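Local coordinates for pyruvate carboxylase n-terminal domain (Aquifex aeolicus, PDB 1ULZ), which forms the ATP-grasp-type biotin carboxylase part of a pyruvate carboxylase, with a Rossmann-like N-terminal region and a biotin carboxylase C-terminal region, at residues G224-C228 against I240-L246; K250-Y254 against E280-Y284. The protein carries 1 engineered substitution. All blocks are in the same frame, centred on the assembly; numbering follows the deposited sequence.

Contact 1: residues G224-C228 against I240-L246; sequences GERDC and IAPSLIL
E225 reaches across to the loop that follows strand 235-241 and takes hold of S243 through a single carboxylate oxygen. E225 OE2 accepts twice: from S243 OG at 2.7 Å, on its anti lone pair, and from S243 N at 2.9 Å, which comes from above the carboxylate plane. The side chain gets there by placing CG between the backbone N and the carbonyl carbon (chi1 82°) and bending at chi2. R251 adds a salt bridge to the same oxygen, a gathering of donors that would favour the charged carboxylate. L246 CD1 packs beside E225 OE2 at 3.7 Å, and the E225 carbonyl O receives a CA-H...O contact from P242, which follows a cis peptide bond. R226 CG lies 4.0 Å from A241 CB, while the guanidinium group is bound by E209, Q211 and S299. D227 then pairs with I240 in both directions, D227 N to I240 O at 3.0 Å and I240 N to D227 O at 3.1 Å. D227 CB rests on I240 CG1 at 3.6 Å, and OD1 receives a hydrogen bond from a water that itself accepts from L244 N; K206 and S229 bind the carboxylate as well. This hydrogen-bonded antiparallel pair belongs to the β-hairpin 220-232/235-241 of the ATP-grasp part, whose sheet runs on past it through strand 332-339, next to 235-241.

Contact 2: residues K250-Y254 against E280-Y284; sequences KREYY and EGNLY
Y254 and K250, one turn apart on helix 248-264, face the loop 280-282 and the first residue of strand 283-289, so this is a helix of the ATP-grasp part packed against an edge strand of the antiparallel sheet, which itself runs on past that part. The apolar component is a CH-pi contact: L283 CG sits over the centre of the Y254 ring, 3.8 Å from the centroid and only 12° off the normal, with CD1 above the CG and CD2 side of the ring. Y253 CD1 lies over the opposite face, so the ring is sandwiched between its helix neighbour and the strand. I208 and Y210 of strand 206-214 and F275 and A277 of strand 269-277 also pack around L283. Two hydrogen bonds accompany the CH-pi contact. At the far end of the ring, Y254 OH accepts from L283 N at 3.1 Å in a nearly straight bond of 171°. K250 runs past the ring, its CE in plane with the ring's edge, and bends at chi3, which brings NZ to the loop. There K250 NZ gives a hydrogen bond to G281 O at 2.6 Å, coming from above the carbonyl plane at a C=O...N angle of 108°.

Overall arrangement
From the N terminus, strand 220-232 turns back as strand 235-241, and contact 1 closes that hairpin and lays the loop 242-246 beside its first strand. The chain then enters helix 248-264, runs out along strand 269-277 and returns as strand 283-289, where contact 2 closes a second, longer loop. The two loops follow in series and neither encloses the other. Contact 1 lies within the interior of the antiparallel sheet, whereas contact 2 brings the helix to one of its two outermost strands, 283-289. Their centres are about 11 Å apart, and R251 joins them: its guanidinium group makes the salt bridge to E225 and packs against 240-246.

Contact 1: residues G224-C228 against I240-L246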
ATOM      1  N   GLY A 224      10.280   8.410 -15.230  1.00 19.83           N
ATOM      2  CA  GLY A 224       9.121   9.152 -15.690  1.00 21.73           C
ATOM      3  C   GLY A 224       8.948  10.514 -15.048  1.00 22.25           C
ATOM      4  O   GLY A 224       9.805  10.979 -14.293  1.00 22.76           O
ATOM      5  N   GLU A 225       7.821  11.150 -15.341  1.00 21.39           N
ATOM      6  CA  GLU A 225       7.539  12.479 -14.819  1.00 21.45           C
ATOM      7  C   GLU A 225       6.394  12.520 -13.816  1.00 22.13           C
ATOM      8  O   GLU A 225       5.663  11.543 -13.624  1.00 22.26           O
ATOM      9  CB  GLU A 225       7.209  13.438 -15.970  1.00 21.04           C
ATOM     10  CG  GLU A 225       5.750  13.367 -16.457  1.00 21.02           C
ATOM     11  CD  GLU A 225       5.417  12.104 -17.248  1.00 23.03           C
ATOM     12  OE1 GLU A 225       6.245  11.171 -17.294  1.00 23.02           O
ATOM     13  OE2 GLU A 225       4.312  12.040 -17.826  1.00 24.04           O
ATOM     14  N   ARG A 226       6.253  13.680 -13.187  1.00 22.17           N
ATOM     15  CA  ARG A 226       5.201  13.934 -12.218  1.00 22.94           C
ATOM     16  C   ARG A 226       4.596  15.305 -12.526  1.00 23.53           C
ATOM     17  O   ARG A 226       5.310  16.242 -12.888  1.00 21.81           O
ATOM     18  CB  ARG A 226       5.772  13.934 -10.793  1.00 22.72           C
ATOM     19  CG  ARG A 226       6.308  12.580 -10.331  1.00 24.48           C
ATOM     20  CD  ARG A 226       6.778  12.626  -8.879  1.00 24.35           C
ATOM     21  NE  ARG A 226       7.980  13.433  -8.697  1.00 24.09           N
ATOM     22  CZ  ARG A 226       9.205  12.932  -8.560  1.00 24.09           C
ATOM     23  NH1 ARG A 226       9.394  11.617  -8.582  1.00 20.02           N
ATOM     24  NH2 ARG A 226      10.239  13.747  -8.387  1.00 22.38           N
ATOM     25  N   ASP A 227       3.278  15.407 -12.410  1.00 22.81           N
ATOM     26  CA  ASP A 227       2.584  16.671 -12.635  1.00 21.27           C
ATOM     27  C   ASP A 227       2.220  17.213 -11.259  1.00 21.86           C
ATOM     28  O   ASP A 227       1.365  16.657 -10.569  1.00 20.18           O
ATOM     29  CB  ASP A 227       1.324  16.446 -13.473  1.00 22.04           C
ATOM     30  CG  ASP A 227       0.570  17.730 -13.752  1.00 22.08           C
ATOM     31  OD1 ASP A 227      -0.106  17.800 -14.801  1.00 21.48           O
ATOM     32  OD2 ASP A 227       0.646  18.665 -12.924  1.00 21.76           O
ATOM     33  N   CYS A 228       2.887  18.289 -10.857  1.00 22.11           N
ATOM     34  CA  CYS A 228       2.658  18.898  -9.551  1.00 25.10           C
ATOM     35  C   CYS A 228       2.099  20.312  -9.701  1.00 26.04           C
ATOM     36  O   CYS A 228       2.417  21.206  -8.913  1.00 23.97           O
ATOM     37  CB  CYS A 228       3.978  18.947  -8.776  1.00 25.32           C
ATOM     38  SG  CYS A 228       4.973  17.429  -8.935  1.00 28.06           S
ATOM     39  N   ILE A 240       0.696  14.008  -9.122  1.00 20.81           N
ATOM     40  CA  ILE A 240       0.336  12.764  -9.800  1.00 20.65           C
ATOM     41  C   ILE A 240       1.479  12.216 -10.658  1.00 21.66           C
ATOM     42  O   ILE A 240       2.423  12.935 -10.994  1.00 22.93           O
ATOM     43  CB  ILE A 240      -0.896  12.945 -10.724  1.00 20.80           C
ATOM     44  CG1 ILE A 240      -0.498  13.715 -11.985  1.00 21.31           C
ATOM     45  CG2 ILE A 240      -2.000  13.696  -9.989  1.00 20.45           C
ATOM     46  CD1 ILE A 240      -1.569  13.720 -13.059  1.00 18.48           C
ATOM     47  N   ALA A 241       1.381  10.936 -11.001  1.00 21.39           N
ATOM     48  CA  ALA A 241       2.367  10.272 -11.847  1.00 21.98           C
ATOM     49  C   ALA A 241       1.709   9.081 -12.521  1.00 22.23           C
ATOM     50  O   ALA A 241       0.955   8.346 -11.893  1.00 21.62           O
ATOM     51  CB  ALA A 241       3.582   9.798 -11.025  1.00 19.52           C
ATOM     52  N   PRO A 242       1.912   8.942 -13.840  1.00 22.58           N
ATOM     53  CA  PRO A 242       2.723   9.906 -14.588  1.00 21.80           C
ATOM     54  C   PRO A 242       1.783  11.069 -14.911  1.00 23.91           C
ATOM     55  O   PRO A 242       0.684  11.132 -14.357  1.00 21.62           O
ATOM     56  CB  PRO A 242       3.123   9.122 -15.827  1.00 22.57           C
ATOM     57  CG  PRO A 242       1.901   8.272 -16.076  1.00 24.16           C
ATOM     58  CD  PRO A 242       1.524   7.797 -14.687  1.00 23.26           C
ATOM     59  N   SER A 243       2.193  11.985 -15.783  1.00 23.38           N
ATOM     60  CA  SER A 243       1.304  13.095 -16.133  1.00 25.69           C
ATOM     61  C   SER A 243       0.317  12.622 -17.198  1.00 26.05           C
ATOM     62  O   SER A 243       0.484  11.547 -17.779  1.00 27.26           O
ATOM     63  CB  SER A 243       2.095  14.304 -16.662  1.00 25.02           C
ATOM     64  OG  SER A 243       2.570  14.083 -17.977  1.00 24.81           O
ATOM     65  N   LEU A 244      -0.714  13.420 -17.448  1.00 27.83           N
ATOM     66  CA  LEU A 244      -1.721  13.072 -18.448  1.00 28.69           C
ATOM     67  C   LEU A 244      -1.464  13.756 -19.796  1.00 28.90           C
ATOM     68  O   LEU A 244      -2.114  13.436 -20.790  1.00 30.10           O
ATOM     69  CB  LEU A 244      -3.113  13.457 -17.945  1.00 28.39           C
ATOM     70  CG  LEU A 244      -3.564  12.797 -16.643  1.00 28.55           C
ATOM     71  CD1 LEU A 244      -4.755  13.547 -16.069  1.00 27.73           C
ATOM     72  CD2 LEU A 244      -3.898  11.342 -16.900  1.00 28.79           C
ATOM     73  N   ILE A 245      -0.519  14.688 -19.839  1.00 28.54           N
ATOM     74  CA  ILE A 245      -0.232  15.394 -21.087  1.00 29.39           C
ATOM     75  C   ILE A 245       0.834  14.761 -21.979  1.00 29.11           C
ATOM     76  O   ILE A 245       0.846  14.995 -23.186  1.00 29.27           O
ATOM     77  CB  ILE A 245       0.185  16.844 -20.826  1.00 29.92           C
ATOM     78  CG1 ILE A 245       1.348  16.884 -19.841  1.00 30.14           C
ATOM     79  CG2 ILE A 245      -0.982  17.627 -20.287  1.00 32.80           C
ATOM     80  CD1 ILE A 245       1.802  18.287 -19.542  1.00 32.46           C
ATOM     81  N   LEU A 246       1.738  13.977 -21.404  1.00 28.84           N
ATOM     82  CA  LEU A 246       2.777  13.350 -22.220  1.00 28.42           C
ATOM     83  C   LEU A 246       2.369  11.970 -22.689  1.00 28.52           C
ATOM     84  O   LEU A 246       1.799  11.181 -21.926  1.00 28.03           O
ATOM     85  CB  LEU A 246       4.099  13.237 -21.450  1.00 26.87           C
ATOM     86  CG  LEU A 246       4.753  14.548 -21.019  1.00 28.18           C
ATOM     87  CD1 LEU A 246       6.029  14.253 -20.254  1.00 27.31           C
ATOM     88  CD2 LEU A 246       5.035  15.412 -22.240  1.00 27.77           C
TER
HETATM   89  O   HOH W   1      -0.897  15.937 -16.457  1.00 23.42           O

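Contact 2: residues K250-Y254 against E280-Y284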
ATOM      1  N   LYS A 250       6.651  10.887 -26.148  1.00 30.48           N
ATOM      2  CA  LYS A 250       7.177  12.148 -25.648  1.00 29.72           C
ATOM      3  C   LYS A 250       7.768  11.956 -24.260  1.00 28.24           C
ATOM      4  O   LYS A 250       8.719  12.639 -23.877  1.00 27.12           O
ATOM      5  CB  LYS A 250       6.084  13.212 -25.621  1.00 31.48           C
ATOM      6  CG  LYS A 250       5.754  13.775 -27.003  1.00 35.48           C
ATOM      7  CD  LYS A 250       4.775  14.931 -26.875  1.00 39.71           C
ATOM      8  CE  LYS A 250       5.247  15.917 -25.798  1.00 40.98           C
ATOM      9  NZ  LYS A 250       4.168  16.860 -25.367  1.00 38.90           N
ATOM     10  N   ARG A 251       7.201  11.015 -23.509  1.00 27.09           N
ATOM     11  CA  ARG A 251       7.699  10.716 -22.173  1.00 26.86           C
ATOM     12  C   ARG A 251       9.151  10.277 -22.297  1.00 26.46           C
ATOM     13  O   ARG A 251      10.013  10.736 -21.550  1.00 25.19           O
ATOM     14  CB  ARG A 251       6.873   9.596 -21.523  1.00 25.56           C
ATOM     15  CG  ARG A 251       7.455   9.091 -20.204  1.00 26.86           C
ATOM     16  CD  ARG A 251       6.416   8.333 -19.378  1.00 25.47           C
ATOM     17  NE  ARG A 251       5.295   9.205 -19.047  1.00 24.65           N
ATOM     18  CZ  ARG A 251       4.075   9.088 -19.561  1.00 24.35           C
ATOM     19  NH1 ARG A 251       3.808   8.121 -20.432  1.00 22.17           N
ATOM     20  NH2 ARG A 251       3.130   9.956 -19.221  1.00 22.84           N
ATOM     21  N   GLU A 252       9.418   9.387 -23.252  1.00 26.70           N
ATOM     22  CA  GLU A 252      10.777   8.899 -23.460  1.00 28.09           C
ATOM     23  C   GLU A 252      11.670   9.952 -24.114  1.00 28.02           C
ATOM     24  O   GLU A 252      12.850  10.058 -23.780  1.00 27.52           O
ATOM     25  CB  GLU A 252      10.764   7.615 -24.295  1.00 28.00           C
ATOM     26  CG  GLU A 252      10.206   6.423 -23.530  1.00 30.21           C
ATOM     27  CD  GLU A 252      10.874   6.240 -22.167  1.00 32.19           C
ATOM     28  OE1 GLU A 252      10.182   5.815 -21.215  1.00 31.92           O
ATOM     29  OE2 GLU A 252      12.091   6.511 -22.049  1.00 32.05           O
ATOM     30  N   TYR A 253      11.110  10.737 -25.033  1.00 27.19           N
ATOM     31  CA  TYR A 253      11.892  11.772 -25.701  1.00 26.06           C
ATOM     32  C   TYR A 253      12.515  12.706 -24.663  1.00 25.47           C
ATOM     33  O   TYR A 253      13.729  12.902 -24.652  1.00 24.61           O
ATOM     34  CB  TYR A 253      11.016  12.562 -26.689  1.00 26.62           C
ATOM     35  CG  TYR A 253      11.667  13.820 -27.231  1.00 27.78           C
ATOM     36  CD1 TYR A 253      11.280  15.074 -26.771  1.00 27.61           C
ATOM     37  CD2 TYR A 253      12.694  13.755 -28.170  1.00 27.95           C
ATOM     38  CE1 TYR A 253      11.892  16.224 -27.225  1.00 29.48           C
ATOM     39  CE2 TYR A 253      13.318  14.910 -28.633  1.00 27.64           C
ATOM     40  CZ  TYR A 253      12.912  16.141 -28.154  1.00 29.46           C
ATOM     41  OH  TYR A 253      13.535  17.297 -28.572  1.00 30.88           O
ATOM     42  N   TYR A 254      11.690  13.271 -23.784  1.00 25.90           N
ATOM     43  CA  TYR A 254      12.195  14.172 -22.747  1.00 25.93           C
ATOM     44  C   TYR A 254      13.000  13.393 -21.704  1.00 25.66           C
ATOM     45  O   TYR A 254      13.996  13.892 -21.167  1.00 25.26           O
ATOM     46  CB  TYR A 254      11.033  14.929 -22.084  1.00 27.81           C
ATOM     47  CG  TYR A 254      10.494  16.078 -22.927  1.00 26.60           C
ATOM     48  CD1 TYR A 254      11.289  17.181 -23.217  1.00 27.15           C
ATOM     49  CD2 TYR A 254       9.202  16.055 -23.437  1.00 26.23           C
ATOM     50  CE1 TYR A 254      10.813  18.228 -23.989  1.00 27.01           C
ATOM     51  CE2 TYR A 254       8.719  17.099 -24.210  1.00 27.14           C
ATOM     52  CZ  TYR A 254       9.532  18.181 -24.484  1.00 27.46           C
ATOM     53  OH  TYR A 254       9.074  19.224 -25.256  1.00 30.45           O
ATOM     54  N   GLU A 280       0.475  22.793 -25.135  1.00 43.24           N
ATOM     55  CA  GLU A 280       0.678  21.754 -26.137  1.00 43.53           C
ATOM     56  C   GLU A 280       1.480  20.581 -25.615  1.00 42.07           C
ATOM     57  O   GLU A 280       1.596  19.556 -26.290  1.00 43.34           O
ATOM     58  CB  GLU A 280       1.361  22.326 -27.381  1.00 46.50           C
ATOM     59  CG  GLU A 280       0.616  23.482 -28.008  1.00 50.92           C
ATOM     60  CD  GLU A 280       0.929  24.796 -27.320  1.00 55.09           C
ATOM     61  OE1 GLU A 280       0.206  25.794 -27.553  1.00 56.78           O
ATOM     62  OE2 GLU A 280       1.914  24.830 -26.549  1.00 57.18           O
ATOM     63  N   GLY A 281       2.041  20.718 -24.418  1.00 38.97           N
ATOM     64  CA  GLY A 281       2.819  19.622 -23.874  1.00 36.13           C
ATOM     65  C   GLY A 281       4.315  19.784 -24.077  1.00 35.56           C
ATOM     66  O   GLY A 281       5.072  18.825 -23.916  1.00 34.83           O
ATOM     67  N   ASN A 282       4.748  20.986 -24.441  1.00 33.47           N
ATOM     68  CA  ASN A 282       6.172  21.245 -24.633  1.00 32.64           C
ATOM     69  C   ASN A 282       6.775  21.616 -23.282  1.00 30.55           C
ATOM     70  O   ASN A 282       6.185  22.386 -22.525  1.00 30.29           O
ATOM     71  CB  ASN A 282       6.379  22.390 -25.630  1.00 34.76           C
ATOM     72  CG  ASN A 282       6.015  21.999 -27.044  1.00 37.52           C
ATOM     73  OD1 ASN A 282       6.667  21.145 -27.651  1.00 39.51           O
ATOM     74  ND2 ASN A 282       4.962  22.610 -27.579  1.00 37.71           N
ATOM     75  N   LEU A 283       7.951  21.074 -22.982  1.00 28.51           N
ATOM     76  CA  LEU A 283       8.605  21.344 -21.706  1.00 26.77           C
ATOM     77  C   LEU A 283       9.791  22.294 -21.809  1.00 25.19           C
ATOM     78  O   LEU A 283      10.486  22.334 -22.820  1.00 24.67           O
ATOM     79  CB  LEU A 283       9.082  20.037 -21.064  1.00 25.10           C
ATOM     80  CG  LEU A 283       8.068  18.899 -20.937  1.00 27.67           C
ATOM     81  CD1 LEU A 283       8.670  17.767 -20.116  1.00 23.70           C
ATOM     82  CD2 LEU A 283       6.802  19.410 -20.277  1.00 26.74           C
ATOM     83  N   TYR A 284      10.011  23.050 -20.737  1.00 24.77           N
ATOM     84  CA  TYR A 284      11.117  23.993 -20.654  1.00 25.38           C
ATOM     85  C   TYR A 284      11.728  23.858 -19.254  1.00 24.99           C
ATOM     86  O   TYR A 284      11.042  24.041 -18.248  1.00 24.04           O
ATOM     87  CB  TYR A 284      10.627  25.426 -20.874  1.00 24.47           C
ATOM     88  CG  TYR A 284       9.751  25.611 -22.094  1.00 26.55           C
ATOM     89  CD1 TYR A 284       8.378  25.382 -22.031  1.00 27.25           C
ATOM     90  CD2 TYR A 284      10.287  26.044 -23.302  1.00 26.87           C
ATOM     91  CE1 TYR A 284       7.566  25.584 -23.128  1.00 27.17           C
ATOM     92  CE2 TYR A 284       9.478  26.248 -24.410  1.00 25.77           C
ATOM     93  CZ  TYR A 284       8.119  26.019 -24.317  1.00 27.74           C
ATOM     94  OH  TYR A 284       7.303  26.240 -25.408  1.00 29.29           O
TER